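Local coordinates for 2,5-dihydroxypyridine 5,6-dioxygenase (Pseudomonas putida KT2440, PDB 7CUP), which catalyses the iron-dependent, dioxygen-consuming cleavage of the 2,5-dihydroxypyridine ring between carbons 5 and 6, giving N-formylmaleamate in nicotinate degradation, at residues D71-C76 and P316-I321; W187-S192 and D286-D291. All coordinates share one frame; numbering follows the deposited sequence.

In the fold
Contact 1 and contact 2 have centres about 14 Å apart; contact 1 joins chain parts some 240 residues apart, and both segments of contact 2 fall between them. Contact 1 is partly buried and mixes backbone and imidazole hydrogen bonds with a proline-tyrosine CH-pi contact: a loop following strand 53-58 meets the approach to strand 319-323, where two iron ligands sit. Contact 2 is fully buried, about 7 Å from the centre of the chain, and joins strand 187-189, outermost of the parallel sheet within this chain, to the start of helix 290-294 through sulfur, imidazole and proline. The two share no strand or helix, yet they touch: Met288 of contact 2 packs against Asp71 and Thr73 of contact 1.

Contact 1: residues D71-C76 and P316-I321; sequences DMTAYC and PCHLDI. With FE (Fe (III) ion), chain G.
Pro316, His318 and Cys76 carry this contact, in which the loop 71-76 forms a single beta bridge, Tyr75 with Cys317, beside a non-heme iron site. CB of Pro316 sits almost centrally over one face of the Tyr75 ring, a CH-pi contact with 3.3 Å from CB to the ring centroid, while CG leans toward CZ and OH. The two side chains lie side by side and point the same way. On the backbone, Cys76 N donates a nearly straight bond to Pro316 O (2.9 Å, 174°). SG of Cys76 rests against CB of His318 at 3.8 Å and approaches the imidazole obliquely.

His318 links the loop to the metal. Its chi1 of 171° sets CG anti to the backbone N, on the side of the loop, and ND1 donates to Thr73 O at 2.8 Å, close to the ring plane. This second-shell bond probably fixes the ring's rotation and may make NE2 a somewhat better ligand for the iron. Asp71 OD1 accepts from Thr73 N, an Asx turn, and also from Thr73 OG1, which meets it from above the carboxylate plane. His265 and Ser302 complete the protein ligands; Arg293 pairs with Asp320 OD2. At the iron, His318 NE2 binds at 2.2 Å and Asp320 OD1 at 2.3 Å, with two waters also coordinated.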
loop_
_atom_site.group_PDB
_atom_site.type_symbol
_atom_site.label_atom_id
_atom_site.label_comp_id
_atom_site.label_asym_id
_atom_site.label_seq_id
_atom_site.Cartn_x
_atom_site.Cartn_y
_atom_site.Cartn_z
ATOM N N ASP A 71 -21.860 10.786 -5.853
ATOM C CA ASP A 71 -22.396 11.623 -4.752
ATOM C C ASP A 71 -23.485 10.816 -4.046
ATOM O O ASP A 71 -24.546 10.556 -4.622
ATOM C CB ASP A 71 -22.868 13.001 -5.219
ATOM C CG ASP A 71 -23.179 13.937 -4.058
ATOM O OD1 ASP A 71 -23.784 13.471 -3.065
ATOM O OD2 ASP A 71 -22.796 15.111 -4.151
ATOM N N MET A 72 -23.244 10.491 -2.796
ATOM C CA MET A 72 -24.136 9.575 -2.048
ATOM C C MET A 72 -25.413 10.277 -1.585
ATOM O O MET A 72 -26.328 9.552 -1.217
ATOM C CB MET A 72 -23.381 8.984 -0.868
ATOM C CG MET A 72 -22.357 7.984 -1.392
ATOM S SD MET A 72 -21.774 6.856 -0.144
ATOM C CE MET A 72 -23.289 6.450 0.732
ATOM N N THR A 73 -25.511 11.603 -1.702
ATOM C CA THR A 73 -26.770 12.365 -1.442
ATOM C C THR A 73 -27.736 12.212 -2.622
ATOM O O THR A 73 -28.927 12.537 -2.446
ATOM C CB THR A 73 -26.522 13.860 -1.183
ATOM O OG1 THR A 73 -26.196 14.501 -2.419
ATOM C CG2 THR A 73 -25.436 14.077 -0.154
ATOM N N ALA A 74 -27.253 11.754 -3.778
ATOM C CA ALA A 74 -28.055 11.681 -5.017
ATOM C C ALA A 74 -29.180 10.635 -4.887
ATOM O O ALA A 74 -30.248 10.827 -5.499
ATOM C CB ALA A 74 -27.137 11.382 -6.171
ATOM N N TYR A 75 -28.977 9.556 -4.126
ATOM C CA TYR A 75 -29.883 8.383 -4.123
ATOM C C TYR A 75 -30.198 7.897 -2.700
ATOM O O TYR A 75 -29.391 7.132 -2.114
ATOM C CB TYR A 75 -29.283 7.237 -4.923
ATOM C CG TYR A 75 -30.318 6.236 -5.366
ATOM C CD1 TYR A 75 -30.779 5.246 -4.505
ATOM C CD2 TYR A 75 -30.843 6.296 -6.641
ATOM C CE1 TYR A 75 -31.725 4.320 -4.913
ATOM C CE2 TYR A 75 -31.788 5.376 -7.065
ATOM C CZ TYR A 75 -32.240 4.398 -6.196
ATOM O OH TYR A 75 -33.171 3.514 -6.637
ATOM N N CYS A 76 -31.386 8.263 -2.203
ATOM C CA CYS A 76 -31.878 7.958 -0.831
ATOM C C CYS A 76 -32.664 6.654 -0.871
ATOM O O CYS A 76 -33.830 6.664 -1.245
ATOM C CB CYS A 76 -32.740 9.096 -0.293
ATOM S SG CYS A 76 -31.821 10.644 -0.189
ATOM N N PRO A 316 -36.019 7.808 -4.009
ATOM C CA PRO A 316 -34.573 7.981 -3.879
ATOM C C PRO A 316 -34.044 9.290 -4.481
ATOM O O PRO A 316 -32.989 9.727 -4.078
ATOM C CB PRO A 316 -34.010 6.809 -4.683
ATOM C CG PRO A 316 -35.068 6.529 -5.715
ATOM C CD PRO A 316 -36.371 6.781 -4.997
ATOM N N CYS A 317 -34.760 9.870 -5.445
ATOM C CA CYS A 317 -34.291 11.089 -6.157
ATOM C C CYS A 317 -34.283 12.297 -5.208
ATOM O O CYS A 317 -35.348 12.712 -4.752
ATOM C CB CYS A 317 -35.155 11.359 -7.372
ATOM S SG CYS A 317 -34.588 12.773 -8.343
ATOM N N HIS A 318 -33.107 12.873 -4.959
ATOM C CA HIS A 318 -32.908 13.967 -3.983
ATOM C C HIS A 318 -32.077 15.101 -4.598
ATOM O O HIS A 318 -30.921 14.850 -5.028
ATOM C CB HIS A 318 -32.253 13.384 -2.738
ATOM C CG HIS A 318 -31.829 14.443 -1.790
ATOM N ND1 HIS A 318 -30.507 14.720 -1.545
ATOM C CD2 HIS A 318 -32.553 15.334 -1.094
ATOM C CE1 HIS A 318 -30.420 15.727 -0.711
ATOM N NE2 HIS A 318 -31.658 16.112 -0.416
ATOM N N LEU A 319 -32.617 16.322 -4.602
ATOM C CA LEU A 319 -31.881 17.550 -5.018
ATOM C C LEU A 319 -31.843 18.548 -3.865
ATOM O O LEU A 319 -32.837 18.641 -3.122
ATOM C CB LEU A 319 -32.555 18.181 -6.238
ATOM C CG LEU A 319 -32.734 17.255 -7.435
ATOM C CD1 LEU A 319 -33.468 17.996 -8.545
ATOM C CD2 LEU A 319 -31.400 16.712 -7.944
ATOM N N ASP A 320 -30.687 19.192 -3.682
ATOM C CA ASP A 320 -30.468 20.373 -2.814
ATOM C C ASP A 320 -30.156 21.530 -3.740
ATOM O O ASP A 320 -29.258 21.385 -4.615
ATOM C CB ASP A 320 -29.362 20.149 -1.787
ATOM C CG ASP A 320 -29.827 19.280 -0.635
ATOM O OD1 ASP A 320 -31.032 19.238 -0.417
ATOM O OD2 ASP A 320 -28.987 18.627 -0.005
ATOM N N ILE A 321 -30.873 22.631 -3.559
ATOM C CA ILE A 321 -30.799 23.804 -4.469
ATOM C C ILE A 321 -30.725 25.070 -3.630
ATOM O O ILE A 321 -31.741 25.510 -3.104
ATOM C CB ILE A 321 -32.006 23.825 -5.417
ATOM C CG1 ILE A 321 -32.085 22.534 -6.224
ATOM C CG2 ILE A 321 -31.944 25.065 -6.288
ATOM C CD1 ILE A 321 -33.339 22.390 -7.074
HETATM FE FE FE G . -32.275 17.787 0.863
HETATM O O HOH W 1 -30.509 12.740 -7.065
HETATM O O HOH W 2 -30.371 17.284 2.079
HETATM O O HOH W 3 -33.696 16.050 1.559
#

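Contact 2: residues W187-S192 and D286-D291; sequences WDHWPS and DGMCMD
Met290 and His189 meet tip to tip, and this is the tight part of the contact: SD of Met290 comes to 3.3 Å from CE1 of His189, approaching the imidazole obliquely. The thioether is bent at chi2 (-52°) and again at chi3, and its terminal CE lies 3.4 Å from Pro191 O. That carbonyl oxygen stands over the centre of one face of the imidazole. Pro191 follows a cis peptide bond, and its CG touches CB of Met290 at 3.9 Å. Met288 brings its SD to the ring edge, 3.6 Å from His189 CE1, so two sulfurs converge on one carbon. An alanine at Met290 would lack CG, SD and CE and would probably open a gap beside the His189 ring and Pro191 O, leaving the imidazole only the Met288 sulfur of this pair.

The looser side is at Ser192, whose CB is 4.2 Å from Met290 CE and whose OG turns back to His189 O within its own segment. At the far end, Asp286 OD2 is hydrogen-bonded to Asn285 of a neighbouring subunit. The contact joins strand 187-189, paired with strand 118-121 and flanked by strand 175-177, to the first turn of helix 290-294.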
loop_
_atom_site.group_PDB
_atom_site.type_symbol
_atom_site.label_atom_id
_atom_site.label_comp_id
_atom_site.label_asym_id
_atom_site.label_seq_id
_atom_site.Cartn_x
_atom_site.Cartn_y
_atom_site.Cartn_z
ATOM N N TRP A 187 -27.736 14.205 15.790
ATOM C CA TRP A 187 -26.993 14.027 14.520
ATOM C C TRP A 187 -26.533 15.419 14.089
ATOM O O TRP A 187 -27.329 16.395 14.190
ATOM C CB TRP A 187 -27.834 13.319 13.439
ATOM C CG TRP A 187 -27.071 13.087 12.173
ATOM C CD1 TRP A 187 -26.418 11.954 11.784
ATOM C CD2 TRP A 187 -26.889 14.029 11.099
ATOM N NE1 TRP A 187 -25.837 12.133 10.553
ATOM C CE2 TRP A 187 -26.110 13.393 10.109
ATOM C CE3 TRP A 187 -27.359 15.323 10.857
ATOM C CZ2 TRP A 187 -25.770 14.018 8.912
ATOM C CZ3 TRP A 187 -26.992 15.951 9.686
ATOM C CH2 TRP A 187 -26.211 15.305 8.725
ATOM N N ASP A 188 -25.280 15.539 13.681
ATOM C CA ASP A 188 -24.775 16.784 13.047
ATOM C C ASP A 188 -23.636 16.432 12.092
ATOM O O ASP A 188 -23.257 15.243 12.006
ATOM C CB ASP A 188 -24.390 17.825 14.094
ATOM C CG ASP A 188 -24.585 19.271 13.654
ATOM O OD1 ASP A 188 -24.327 19.574 12.457
ATOM O OD2 ASP A 188 -24.958 20.116 14.534
ATOM N N HIS A 189 -23.195 17.424 11.324
ATOM C CA HIS A 189 -22.286 17.232 10.172
ATOM C C HIS A 189 -21.192 18.269 10.291
ATOM O O HIS A 189 -21.525 19.455 10.272
ATOM C CB HIS A 189 -23.081 17.432 8.885
ATOM C CG HIS A 189 -22.323 17.141 7.634
ATOM N ND1 HIS A 189 -22.884 17.345 6.389
ATOM C CD2 HIS A 189 -21.059 16.721 7.420
ATOM C CE1 HIS A 189 -22.003 16.997 5.471
ATOM N NE2 HIS A 189 -20.890 16.624 6.071
ATOM N N TRP A 190 -19.958 17.834 10.498
ATOM C CA TRP A 190 -18.791 18.710 10.328
ATOM C C TRP A 190 -18.346 18.648 8.867
ATOM O O TRP A 190 -17.907 17.578 8.444
ATOM C CB TRP A 190 -17.727 18.226 11.286
ATOM C CG TRP A 190 -16.404 18.884 11.097
ATOM C CD1 TRP A 190 -16.096 20.067 10.481
ATOM C CD2 TRP A 190 -15.183 18.332 11.555
ATOM N NE1 TRP A 190 -14.747 20.286 10.557
ATOM C CE2 TRP A 190 -14.167 19.234 11.200
ATOM C CE3 TRP A 190 -14.870 17.136 12.197
ATOM C CZ2 TRP A 190 -12.834 18.997 11.524
ATOM C CZ3 TRP A 190 -13.553 16.904 12.515
ATOM C CH2 TRP A 190 -12.561 17.830 12.198
ATOM N N PRO A 191 -18.490 19.711 8.028
ATOM C CA PRO A 191 -18.938 21.053 8.409
ATOM C C PRO A 191 -20.389 21.405 8.049
ATOM O O PRO A 191 -20.970 20.741 7.193
ATOM C CB PRO A 191 -18.071 21.903 7.485
ATOM C CG PRO A 191 -18.105 21.127 6.180
ATOM C CD PRO A 191 -18.230 19.674 6.584
ATOM N N SER A 192 -20.942 22.451 8.677
ATOM C CA SER A 192 -22.318 22.938 8.405
ATOM C C SER A 192 -22.470 24.351 8.976
ATOM O O SER A 192 -21.538 25.158 8.795
ATOM C CB SER A 192 -23.364 21.951 8.892
ATOM O OG SER A 192 -23.265 21.695 10.295
ATOM N N ASP A 286 -14.700 15.564 -5.220
ATOM C CA ASP A 286 -13.968 16.039 -4.016
ATOM C C ASP A 286 -14.852 15.881 -2.786
ATOM O O ASP A 286 -14.314 15.615 -1.734
ATOM C CB ASP A 286 -13.548 17.497 -4.142
ATOM C CG ASP A 286 -12.477 17.694 -5.202
ATOM O OD1 ASP A 286 -11.987 16.678 -5.733
ATOM O OD2 ASP A 286 -12.156 18.853 -5.497
ATOM N N GLY A 287 -16.155 16.092 -2.915
ATOM C CA GLY A 287 -17.090 16.085 -1.772
ATOM C C GLY A 287 -18.510 16.385 -2.209
ATOM O O GLY A 287 -18.775 16.450 -3.416
ATOM N N MET A 288 -19.412 16.597 -1.263
ATOM C CA MET A 288 -20.846 16.861 -1.546
ATOM C C MET A 288 -21.132 18.376 -1.604
ATOM O O MET A 288 -22.259 18.758 -1.917
ATOM C CB MET A 288 -21.682 16.179 -0.473
ATOM C CG MET A 288 -21.588 16.834 0.893
ATOM S SD MET A 288 -22.694 15.987 2.057
ATOM C CE MET A 288 -22.208 14.296 1.724
ATOM N N CYS A 289 -20.134 19.225 -1.401
ATOM C CA CYS A 289 -20.235 20.704 -1.498
ATOM C C CYS A 289 -21.185 21.207 -0.399
ATOM O O CYS A 289 -22.311 21.726 -0.669
ATOM C CB CYS A 289 -20.634 21.195 -2.890
ATOM S SG CYS A 289 -20.316 22.977 -3.079
ATOM N N MET A 290 -20.699 21.123 0.828
ATOM C CA MET A 290 -21.347 21.777 1.993
ATOM C C MET A 290 -21.261 23.297 1.876
ATOM O O MET A 290 -22.158 23.938 2.425
ATOM C CB MET A 290 -20.732 21.291 3.303
ATOM C CG MET A 290 -21.115 19.869 3.623
ATOM S SD MET A 290 -22.912 19.562 3.556
ATOM C CE MET A 290 -23.486 20.630 4.864
ATOM N N ASP A 291 -20.279 23.842 1.148
ATOM C CA ASP A 291 -20.178 25.301 0.896
ATOM C C ASP A 291 -21.484 25.807 0.266
ATOM O O ASP A 291 -21.973 26.860 0.689
ATOM C CB ASP A 291 -18.983 25.606 0.006
ATOM C CG ASP A 291 -17.677 25.714 0.757
ATOM O OD1 ASP A 291 -17.416 26.808 1.318
ATOM O OD2 ASP A 291 -16.919 24.725 0.766
#